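Local coordinates for LYND (Lyngbya aestuarii, PDB 4V1T), which probably catalyses the ATP-dependent cyclodehydration that turns cysteine residues of a precursor peptide into thiazolines during cyanobactin biosynthesis, at residues T503-P508 with G712-V717. Sequence-based numbering, arbitrary orientation.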
ATOM      1  N   THR B 503      34.675  -5.079  26.362  1.00 68.20           N
ATOM      2  CA  THR B 503      35.676  -5.884  25.678  1.00 68.37           C
ATOM      3  C   THR B 503      35.012  -7.085  25.012  1.00 68.84           C
ATOM      4  O   THR B 503      33.813  -7.289  25.154  1.00 68.80           O
ATOM      5  CB  THR B 503      36.758  -6.382  26.649  1.00 70.94           C
ATOM      6  OG1 THR B 503      37.800  -7.023  25.906  1.00 82.31           O
ATOM      7  CG2 THR B 503      36.181  -7.357  27.668  1.00 60.74           C
ATOM      8  N   HIS B 504      35.799  -7.883  24.299  1.00 59.00           N
ATOM      9  CA  HIS B 504      35.265  -9.044  23.600  1.00 65.38           C
ATOM     10  C   HIS B 504      35.327 -10.288  24.474  1.00 52.53           C
ATOM     11  O   HIS B 504      36.354 -10.594  25.049  1.00 56.36           O
ATOM     12  CB  HIS B 504      36.029  -9.295  22.298  1.00 62.90           C
ATOM     13  CG  HIS B 504      35.682  -8.343  21.197  1.00 56.78           C
ATOM     14  ND1 HIS B 504      34.466  -8.366  20.554  1.00 66.97           N
ATOM     15  CD2 HIS B 504      36.397  -7.351  20.616  1.00 54.48           C
ATOM     16  CE1 HIS B 504      34.444  -7.426  19.627  1.00 58.28           C
ATOM     17  NE2 HIS B 504      35.603  -6.794  19.647  1.00 60.03           N
ATOM     18  N   LYS B 505      34.201 -10.982  24.575  1.00 51.94           N
ATOM     19  CA  LYS B 505      34.150 -12.321  25.142  1.00 52.06           C
ATOM     20  C   LYS B 505      33.852 -13.303  24.015  1.00 60.59           C
ATOM     21  O   LYS B 505      33.805 -12.908  22.846  1.00 62.43           O
ATOM     22  CB  LYS B 505      33.100 -12.407  26.240  1.00 56.31           C
ATOM     23  CG  LYS B 505      33.321 -11.460  27.417  1.00 55.75           C
ATOM     24  CD  LYS B 505      34.635 -11.724  28.129  1.00 69.85           C
ATOM     25  CE  LYS B 505      34.703 -10.996  29.466  1.00 77.19           C
ATOM     26  NZ  LYS B 505      34.230 -11.850  30.588  1.00 79.85           N
ATOM     27  N   TYR B 506      33.666 -14.576  24.359  1.00 50.11           N
ATOM     28  CA  TYR B 506      33.416 -15.609  23.362  1.00 52.81           C
ATOM     29  C   TYR B 506      32.355 -16.610  23.803  1.00 56.69           C
ATOM     30  O   TYR B 506      32.418 -17.159  24.910  1.00 53.75           O
ATOM     31  CB  TYR B 506      34.705 -16.365  23.043  1.00 52.76           C
ATOM     32  CG  TYR B 506      35.711 -15.551  22.284  1.00 56.60           C
ATOM     33  CD1 TYR B 506      35.640 -15.436  20.900  1.00 56.06           C
ATOM     34  CD2 TYR B 506      36.735 -14.895  22.946  1.00 64.09           C
ATOM     35  CE1 TYR B 506      36.566 -14.685  20.197  1.00 48.76           C
ATOM     36  CE2 TYR B 506      37.667 -14.142  22.256  1.00 70.23           C
ATOM     37  CZ  TYR B 506      37.580 -14.035  20.884  1.00 67.70           C
ATOM     38  OH  TYR B 506      38.514 -13.282  20.212  1.00 69.11           O
ATOM     39  N   LEU B 507      31.387 -16.835  22.920  1.00 50.18           N
ATOM     40  CA  LEU B 507      30.410 -17.900  23.076  1.00 57.31           C
ATOM     41  C   LEU B 507      30.546 -18.860  21.907  1.00 47.49           C
ATOM     42  O   LEU B 507      30.997 -18.461  20.830  1.00 44.35           O
ATOM     43  CB  LEU B 507      28.981 -17.348  23.120  1.00 58.76           C
ATOM     44  CG  LEU B 507      28.501 -16.790  24.457  1.00 64.91           C
ATOM     45  CD1 LEU B 507      28.907 -15.346  24.584  1.00 73.33           C
ATOM     46  CD2 LEU B 507      26.996 -16.912  24.586  1.00 75.74           C
ATOM     47  N   PRO B 508      30.129 -20.131  22.101  1.00 45.63           N
ATOM     48  CA  PRO B 508      30.102 -21.024  20.939  1.00 53.51           C
ATOM     49  C   PRO B 508      29.189 -20.467  19.837  1.00 49.69           C
ATOM     50  O   PRO B 508      28.122 -19.943  20.130  1.00 43.81           O
ATOM     51  CB  PRO B 508      29.586 -22.354  21.510  1.00 56.99           C
ATOM     52  CG  PRO B 508      29.038 -22.038  22.862  1.00 72.64           C
ATOM     53  CD  PRO B 508      29.738 -20.814  23.345  1.00 50.03           C
ATOM     54  N   GLY B 712      24.950  -8.888  39.618  1.00 60.77           N
ATOM     55  CA  GLY B 712      26.064  -9.790  39.350  1.00 67.55           C
ATOM     56  C   GLY B 712      25.942 -10.470  38.002  1.00 68.84           C
ATOM     57  O   GLY B 712      26.288 -11.639  37.872  1.00 67.88           O
ATOM     58  N   LEU B 713      25.454  -9.728  37.003  1.00 61.50           N
ATOM     59  CA  LEU B 713      25.190 -10.275  35.672  1.00 52.96           C
ATOM     60  C   LEU B 713      25.885  -9.472  34.571  1.00 61.14           C
ATOM     61  O   LEU B 713      25.830  -8.240  34.550  1.00 56.70           O
ATOM     62  CB  LEU B 713      23.684 -10.302  35.407  1.00 56.20           C
ATOM     63  CG  LEU B 713      22.853 -11.161  36.367  1.00 60.87           C
ATOM     64  CD1 LEU B 713      21.363 -10.963  36.125  1.00 61.77           C
ATOM     65  CD2 LEU B 713      23.211 -12.628  36.231  1.00 46.84           C
ATOM     66  N   GLU B 714      26.536 -10.188  33.659  1.00 63.15           N
ATOM     67  CA  GLU B 714      27.203  -9.577  32.508  1.00 58.43           C
ATOM     68  C   GLU B 714      26.275  -9.582  31.289  1.00 52.38           C
ATOM     69  O   GLU B 714      25.551 -10.542  31.062  1.00 57.63           O
ATOM     70  CB  GLU B 714      28.500 -10.328  32.199  1.00 62.78           C
ATOM     71  CG  GLU B 714      29.301  -9.764  31.038  1.00 71.60           C
ATOM     72  CD  GLU B 714      30.626 -10.479  30.858  1.00 75.87           C
ATOM     73  OE1 GLU B 714      30.710 -11.676  31.206  1.00 71.65           O
ATOM     74  OE2 GLU B 714      31.580  -9.843  30.365  1.00 73.87           O
ATOM     75  N   THR B 715      26.306  -8.512  30.501  1.00 49.06           N
ATOM     76  CA  THR B 715      25.457  -8.408  29.311  1.00 51.56           C
ATOM     77  C   THR B 715      26.292  -8.347  28.030  1.00 47.91           C
ATOM     78  O   THR B 715      27.073  -7.418  27.835  1.00 49.29           O
ATOM     79  CB  THR B 715      24.540  -7.168  29.371  1.00 48.13           C
ATOM     80  OG1 THR B 715      25.213  -6.042  28.810  1.00 75.32           O
ATOM     81  CG2 THR B 715      24.125  -6.870  30.792  1.00 54.52           C
ATOM     82  N   LEU B 716      26.134  -9.352  27.173  1.00 51.20           N
ATOM     83  CA  LEU B 716      26.875  -9.434  25.922  1.00 51.78           C
ATOM     84  C   LEU B 716      25.987  -9.078  24.738  1.00 55.29           C
ATOM     85  O   LEU B 716      24.765  -9.118  24.841  1.00 52.13           O
ATOM     86  CB  LEU B 716      27.434 -10.847  25.719  1.00 55.23           C
ATOM     87  CG  LEU B 716      28.484 -11.342  26.716  1.00 57.30           C
ATOM     88  CD1 LEU B 716      28.815 -12.806  26.456  1.00 52.34           C
ATOM     89  CD2 LEU B 716      29.743 -10.488  26.680  1.00 68.19           C
ATOM     90  N   VAL B 717      26.616  -8.742  23.613  1.00 43.01           N
ATOM     91  CA  VAL B 717      25.895  -8.463  22.379  1.00 50.42           C
ATOM     92  C   VAL B 717      26.610  -9.060  21.176  1.00 49.14           C
ATOM     93  O   VAL B 717      27.828  -8.904  21.034  1.00 43.63           O
ATOM     94  CB  VAL B 717      25.754  -6.951  22.132  1.00 51.04           C
ATOM     95  CG1 VAL B 717      24.834  -6.703  20.951  1.00 41.85           C
ATOM     96  CG2 VAL B 717      25.224  -6.249  23.371  1.00 66.02           C
TER
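Lys505 reaches from strand 503-508 to the carboxylate of Glu714 and forms a salt bridge. The bond is long and weak: NZ of Lys505 lies 3.3 Å from OE2 of Glu714. The other oxygen, OE1 of Glu714, stays 3.6 Å from the same NZ. Glu714 stretches out to meet the lysine, with CG anti to the backbone N (chi1 -179°) and the chain extended beyond it. Lys505 instead bends twice: chi2 (-61°) turns the chain, and chi4 (93°) sets the amine near Glu714.

Nearer the backbone, the lysine's methylenes make apolar contact. CG of Lys505 sits 3.8 Å from CD2 of Leu716, and CB of Lys505 lies 3.9 Å from the same methyl. The two side chains cross at about a right angle. Leu507 and Leu716 are both buried and both touch Val496.

Val496 belongs to strand 491-498, which pairs antiparallel with 503-508 and with 716-719 in the YcaO domain. Glu714 sits in the loop leading into the latter. Ser498 OG hydrogen-bonds OE2 of Glu714. Glu501 brings a second carboxylate close to that oxygen, but is only a long, weak partner of the lysine amine.

Glu714 would probably be left without its cation beside Glu501 if an alanine replaced Lys505, and the contact of CG with Leu716 would go too. The lysine thus probably eases the repulsion between two acids while its CB and CG pack on a leucine methyl.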